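Local structure of nucleoside-diphosphate sugar epimerase (SulA family) (Corynebacterium glutamicum, 3OH8) at residues A[137-142]-A[348-353]; A[339-344]-A[433-438]. The protein probably acts as a nucleoside-diphosphate sugar epimerase of the SulA family, with a Rossmann-like domain likely to use a nicotinamide dinucleotide cofactor. All coordinates share one frame; numbering follows the deposited sequence.

In the fold
From the N terminus, the antiparallel sheet that begins with strand 3-9 is followed by helix 119-139, whose C-terminal end leads into interaction 1. There 137-142 meets 348-353, closing a loop of 205 residues and tying that helix to helix 342-354 of the Rossmann-like part. Interaction 2 starts inside that loop, at 339-344, and ends beyond it, at 433-438 in the DUF1731 family region, with 88 residues between; it ties the junction of strand 336-341 and helix 342-354 to helix 432-440. The two loops therefore cross. Both use helix 342-354, and their centres lie about 19 Å apart. Ile340 CD1 and Ile348 CD1, 3.6 Å apart, join them by packing.

Interaction 1. Residues A[137-142]-A[348-353]; sequences SRTSTL and IYYRAI
Thr139 and Arg351 bring the backbones closest, their CA atoms 6.8 Å apart, where the C-terminal part of helix 119-139 meets helix 342-354 and the chain then folds through a type I beta turn from Thr139 to Leu142. The turn is closed by Leu142 N on Thr139 O at 2.9 Å, and it delivers Leu142 to the side chain of Arg351, which it crosses at about a right angle. Leu142 CD1 sits over one face of the guanidinium, offset toward its rim, 3.5 Å from Arg351 NE, while Leu142 CD2 lies 3.9 Å from Arg351 NH2. Arg351 gets there because its CG is anti to the backbone N (chi1 -176°) and its chain runs extended from CG to NE. Helix 342-354 packs against strands 204-207 and 248-254 of the Rossmann-like sheet through Tyr349, Ala352 and Ile353, and the contact joins helix 119-139 and the turn after it to a different face of helix 342-354. Polar partners fix the Arg351 head group: NE forms a salt bridge with Asp355 and NH1 a hydrogen bond with His425. Beside it, Thr139 CG2 approaches the Tyr350 ring obliquely, 4.3 Å from CE1. The hydroxyl of Thr139 is bonded to Phe135 O, one helical turn back, and the ring of Phe135 meets that of Tyr350 edge-to-face.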
loop_
_atom_site.group_PDB
_atom_site.type_symbol
_atom_site.label_atom_id
_atom_site.label_comp_id
_atom_site.label_asym_id
_atom_site.label_seq_id
_atom_site.Cartn_x
_atom_site.Cartn_y
_atom_site.Cartn_z
ATOM N N SER A 137 -4.772 14.272 1.614
ATOM C CA SER A 137 -5.269 15.626 1.368
ATOM C C SER A 137 -6.544 15.605 0.508
ATOM O O SER A 137 -7.558 16.211 0.871
ATOM C CB SER A 137 -4.186 16.455 0.678
ATOM O OG SER A 137 -4.648 17.761 0.378
ATOM N N ARG A 138 -6.495 14.895 -0.623
ATOM C CA ARG A 138 -7.683 14.706 -1.462
ATOM C C ARG A 138 -8.822 14.115 -0.648
ATOM O O ARG A 138 -9.982 14.521 -0.771
ATOM C CB ARG A 138 -7.392 13.744 -2.622
ATOM C CG ARG A 138 -6.374 14.248 -3.618
ATOM C CD ARG A 138 -6.348 13.376 -4.874
ATOM N NE ARG A 138 -5.948 11.976 -4.656
ATOM C CZ ARG A 138 -4.690 11.553 -4.689
ATOM N NH1 ARG A 138 -3.692 12.419 -4.868
ATOM N NH2 ARG A 138 -4.416 10.270 -4.516
ATOM N N THR A 139 -8.495 13.131 0.178
ATOM C CA THR A 139 -9.529 12.410 0.922
ATOM C C THR A 139 -10.156 13.289 2.005
ATOM O O THR A 139 -11.325 13.116 2.351
ATOM C CB THR A 139 -8.949 11.132 1.542
ATOM O OG1 THR A 139 -8.438 10.299 0.490
ATOM C CG2 THR A 139 -10.015 10.385 2.337
ATOM N N SER A 140 -9.390 14.247 2.522
ATOM C CA SER A 140 -9.917 15.145 3.541
ATOM C C SER A 140 -11.116 15.924 3.000
ATOM O O SER A 140 -11.860 16.532 3.764
ATOM C CB SER A 140 -8.847 16.128 4.027
ATOM O OG SER A 140 -8.621 17.153 3.064
ATOM N N THR A 141 -11.312 15.919 1.687
ATOM C CA THR A 141 -12.439 16.683 1.136
ATOM C C THR A 141 -13.737 15.892 1.156
ATOM O O THR A 141 -14.796 16.427 0.811
ATOM C CB THR A 141 -12.185 17.160 -0.302
ATOM O OG1 THR A 141 -12.118 16.031 -1.182
ATOM C CG2 THR A 141 -10.891 17.979 -0.383
ATOM N N LEU A 142 -13.656 14.633 1.586
ATOM C CA LEU A 142 -14.767 13.698 1.445
ATOM C C LEU A 142 -15.508 13.449 2.742
ATOM O O LEU A 142 -16.567 12.835 2.729
ATOM C CB LEU A 142 -14.273 12.362 0.870
ATOM C CG LEU A 142 -13.551 12.461 -0.475
ATOM C CD1 LEU A 142 -13.012 11.083 -0.889
ATOM C CD2 LEU A 142 -14.506 13.029 -1.542
ATOM N N ILE A 348 -8.380 2.907 -2.507
ATOM C CA ILE A 348 -9.799 2.666 -2.770
ATOM C C ILE A 348 -10.498 2.150 -1.517
ATOM O O ILE A 348 -11.594 2.597 -1.186
ATOM C CB ILE A 348 -9.985 1.731 -3.983
ATOM C CG1 ILE A 348 -9.606 2.495 -5.262
ATOM C CG2 ILE A 348 -11.418 1.253 -4.084
ATOM C CD1 ILE A 348 -9.340 1.601 -6.480
ATOM N N TYR A 349 -9.861 1.233 -0.800
ATOM C CA TYR A 349 -10.431 0.784 0.471
ATOM C C TYR A 349 -10.580 1.944 1.447
ATOM O O TYR A 349 -11.627 2.125 2.079
ATOM C CB TYR A 349 -9.563 -0.318 1.099
ATOM C CG TYR A 349 -9.960 -1.710 0.623
ATOM C CD1 TYR A 349 -11.068 -2.356 1.159
ATOM C CD2 TYR A 349 -9.210 -2.379 -0.345
ATOM C CE1 TYR A 349 -11.436 -3.642 0.726
ATOM C CE2 TYR A 349 -9.568 -3.651 -0.781
ATOM C CZ TYR A 349 -10.686 -4.271 -0.249
ATOM O OH TYR A 349 -11.036 -5.537 -0.683
ATOM N N TYR A 350 -9.506 2.714 1.573
ATOM C CA TYR A 350 -9.449 3.833 2.507
ATOM C C TYR A 350 -10.559 4.815 2.162
ATOM O O TYR A 350 -11.353 5.194 3.025
ATOM C CB TYR A 350 -8.058 4.469 2.419
ATOM C CG TYR A 350 -7.688 5.448 3.511
ATOM C CD1 TYR A 350 -8.517 6.506 3.838
ATOM C CD2 TYR A 350 -6.468 5.334 4.180
ATOM C CE1 TYR A 350 -8.150 7.426 4.834
ATOM C CE2 TYR A 350 -6.095 6.237 5.166
ATOM C CZ TYR A 350 -6.942 7.282 5.486
ATOM O OH TYR A 350 -6.565 8.177 6.467
ATOM N N ARG A 351 -10.649 5.189 0.887
ATOM C CA ARG A 351 -11.736 6.046 0.449
ATOM C C ARG A 351 -13.109 5.459 0.777
ATOM O O ARG A 351 -13.996 6.173 1.258
ATOM C CB ARG A 351 -11.650 6.340 -1.056
ATOM C CG ARG A 351 -12.722 7.316 -1.494
ATOM C CD ARG A 351 -12.693 7.674 -2.976
ATOM N NE ARG A 351 -13.788 8.602 -3.236
ATOM C CZ ARG A 351 -13.817 9.501 -4.211
ATOM N NH1 ARG A 351 -12.813 9.597 -5.072
ATOM N NH2 ARG A 351 -14.861 10.319 -4.304
ATOM N N ALA A 352 -13.300 4.169 0.495
ATOM C CA ALA A 352 -14.598 3.537 0.766
ATOM C C ALA A 352 -14.969 3.669 2.245
ATOM O O ALA A 352 -16.125 3.906 2.598
ATOM C CB ALA A 352 -14.571 2.063 0.352
ATOM N N ILE A 353 -13.971 3.508 3.108
ATOM C CA ILE A 353 -14.194 3.606 4.542
ATOM C C ILE A 353 -14.787 4.957 4.947
ATOM O O ILE A 353 -15.762 5.010 5.710
ATOM C CB ILE A 353 -12.888 3.332 5.321
ATOM C CG1 ILE A 353 -12.484 1.861 5.175
ATOM C CG2 ILE A 353 -13.026 3.734 6.780
ATOM C CD1 ILE A 353 -11.085 1.571 5.745
#

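Interaction 2. Residues A[339-344]-A[433-438]; sequences WIAIDD and GAAIAH
Ala435 CB touches Trp339 CZ3, 3.7 Å away, and Ala341 CB, 3.8 Å away, which lie on the same side of it, bringing helix 432-440 onto the junction where strand 336-341 gives way to helix 342-354. This is a strand-to-helix step of the Rossmann-like fold: the strand runs parallel to 298-308, and Ala341 takes the N-cap position of the helix that follows. The backbones can approach closely because two small residues face each other, with 5.6 Å between the CA atoms of Ala341 and Ala435. With chi1 of 65° placing Trp339 CG between the backbone N and carbonyl carbon, the indole reaches the Ala435 methyl obliquely with its six-membered ring, at CZ3, while NE1 is hydrogen-bonded to Asn368 O.

One helical turn further along, the contact becomes polar. Asp343 OD2 comes to the edge of the His438 ring, near its plane, 3.4 Å from CD2, and accepts a weak hydrogen bond from NE2 at 3.2 Å, with a bent N-H...O angle of 121°. Carboxylate and imidazole planes are turned 62° from each other. The main polar partners of both residues belong to other parts of the chain. Gln128, from helix 119-139, bonds to both residues, its NE2 to Asp343 OD1 and its OE1 to His438 NE2, so it links the two across the contact. The rings of Tyr124 and Tyr429 stack with the imidazole, which should limit its tilting. The other ring nitrogen, His438 ND1, is hydrogen-bonded to Glu443 OE1.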
loop_
_atom_site.group_PDB
_atom_site.type_symbol
_atom_site.label_atom_id
_atom_site.label_comp_id
_atom_site.label_asym_id
_atom_site.label_seq_id
_atom_site.Cartn_x
_atom_site.Cartn_y
_atom_site.Cartn_z
ATOM N N TRP A 339 -5.497 -5.244 -13.774
ATOM C CA TRP A 339 -4.484 -5.047 -12.732
ATOM C C TRP A 339 -4.741 -3.759 -11.969
ATOM O O TRP A 339 -5.407 -2.862 -12.468
ATOM C CB TRP A 339 -3.097 -4.945 -13.364
ATOM C CG TRP A 339 -2.964 -3.726 -14.218
ATOM C CD1 TRP A 339 -3.324 -3.605 -15.529
ATOM C CD2 TRP A 339 -2.458 -2.440 -13.823
ATOM N NE1 TRP A 339 -3.078 -2.325 -15.974
ATOM C CE2 TRP A 339 -2.537 -1.590 -14.948
ATOM C CE3 TRP A 339 -1.946 -1.923 -12.628
ATOM C CZ2 TRP A 339 -2.127 -0.248 -14.916
ATOM C CZ3 TRP A 339 -1.531 -0.589 -12.594
ATOM C CH2 TRP A 339 -1.623 0.228 -13.734
ATOM N N ILE A 340 -4.190 -3.671 -10.762
ATOM C CA ILE A 340 -4.174 -2.411 -10.025
ATOM C C ILE A 340 -2.913 -2.345 -9.147
ATOM O O ILE A 340 -2.479 -3.356 -8.594
ATOM C CB ILE A 340 -5.456 -2.245 -9.164
ATOM C CG1 ILE A 340 -5.466 -0.860 -8.494
ATOM C CG2 ILE A 340 -5.578 -3.401 -8.145
ATOM C CD1 ILE A 340 -6.797 -0.471 -7.852
ATOM N N ALA A 341 -2.303 -1.171 -9.054
ATOM C CA ALA A 341 -1.126 -1.000 -8.196
ATOM C C ALA A 341 -1.602 -1.148 -6.770
ATOM O O ALA A 341 -2.712 -0.721 -6.437
ATOM C CB ALA A 341 -0.495 0.369 -8.425
ATOM N N ILE A 342 -0.807 -1.798 -5.927
ATOM C CA ILE A 342 -1.287 -2.049 -4.574
ATOM C C ILE A 342 -1.690 -0.746 -3.858
ATOM O O ILE A 342 -2.678 -0.714 -3.116
ATOM C CB ILE A 342 -0.309 -2.879 -3.727
ATOM C CG1 ILE A 342 -0.947 -3.168 -2.365
ATOM C CG2 ILE A 342 1.059 -2.187 -3.586
ATOM C CD1 ILE A 342 -0.232 -4.237 -1.564
ATOM N N ASP A 343 -0.950 0.331 -4.094
ATOM C CA ASP A 343 -1.270 1.581 -3.415
ATOM C C ASP A 343 -2.632 2.107 -3.854
ATOM O O ASP A 343 -3.391 2.647 -3.045
ATOM C CB ASP A 343 -0.190 2.634 -3.646
ATOM C CG ASP A 343 1.113 2.295 -2.958
ATOM O OD1 ASP A 343 1.076 1.865 -1.787
ATOM O OD2 ASP A 343 2.180 2.462 -3.594
ATOM N N ASP A 344 -2.956 1.950 -5.134
ATOM C CA ASP A 344 -4.274 2.369 -5.592
ATOM C C ASP A 344 -5.391 1.537 -4.972
ATOM O O ASP A 344 -6.479 2.058 -4.716
ATOM C CB ASP A 344 -4.367 2.374 -7.113
ATOM C CG ASP A 344 -3.744 3.628 -7.709
ATOM O OD1 ASP A 344 -4.113 4.731 -7.251
ATOM O OD2 ASP A 344 -2.890 3.518 -8.614
ATOM N N GLY A 433 3.411 0.282 -16.477
ATOM C CA GLY A 433 4.836 0.558 -16.448
ATOM C C GLY A 433 5.220 1.420 -15.261
ATOM O O GLY A 433 6.201 1.147 -14.577
ATOM N N ALA A 434 4.441 2.458 -15.000
ATOM C CA ALA A 434 4.711 3.317 -13.851
ATOM C C ALA A 434 4.455 2.615 -12.511
ATOM O O ALA A 434 5.171 2.855 -11.545
ATOM C CB ALA A 434 3.903 4.604 -13.940
ATOM N N ALA A 435 3.432 1.762 -12.450
ATOM C CA ALA A 435 3.155 1.004 -11.229
ATOM C C ALA A 435 4.293 0.036 -10.929
ATOM O O ALA A 435 4.738 -0.096 -9.786
ATOM C CB ALA A 435 1.841 0.237 -11.364
ATOM N N ILE A 436 4.776 -0.630 -11.969
ATOM C CA ILE A 436 5.838 -1.626 -11.823
ATOM C C ILE A 436 7.170 -0.973 -11.429
ATOM O O ILE A 436 7.921 -1.511 -10.605
ATOM C CB ILE A 436 5.996 -2.442 -13.128
ATOM C CG1 ILE A 436 4.788 -3.364 -13.333
ATOM C CG2 ILE A 436 7.279 -3.261 -13.123
ATOM C CD1 ILE A 436 4.645 -3.842 -14.766
ATOM N N ALA A 437 7.458 0.193 -12.007
ATOM C CA ALA A 437 8.673 0.924 -11.664
ATOM C C ALA A 437 8.688 1.268 -10.167
ATOM O O ALA A 437 9.723 1.172 -9.486
ATOM C CB ALA A 437 8.785 2.189 -12.510
ATOM N N HIS A 438 7.523 1.660 -9.661
ATOM C CA HIS A 438 7.369 1.990 -8.243
ATOM C C HIS A 438 7.576 0.753 -7.380
ATOM O O HIS A 438 8.332 0.779 -6.406
ATOM C CB HIS A 438 5.985 2.613 -7.999
ATOM C CG HIS A 438 5.759 3.068 -6.583
ATOM N ND1 HIS A 438 6.480 4.085 -6.011
ATOM C CD2 HIS A 438 4.867 2.658 -5.649
ATOM C CE1 HIS A 438 6.064 4.277 -4.764
ATOM N NE2 HIS A 438 5.083 3.423 -4.524
#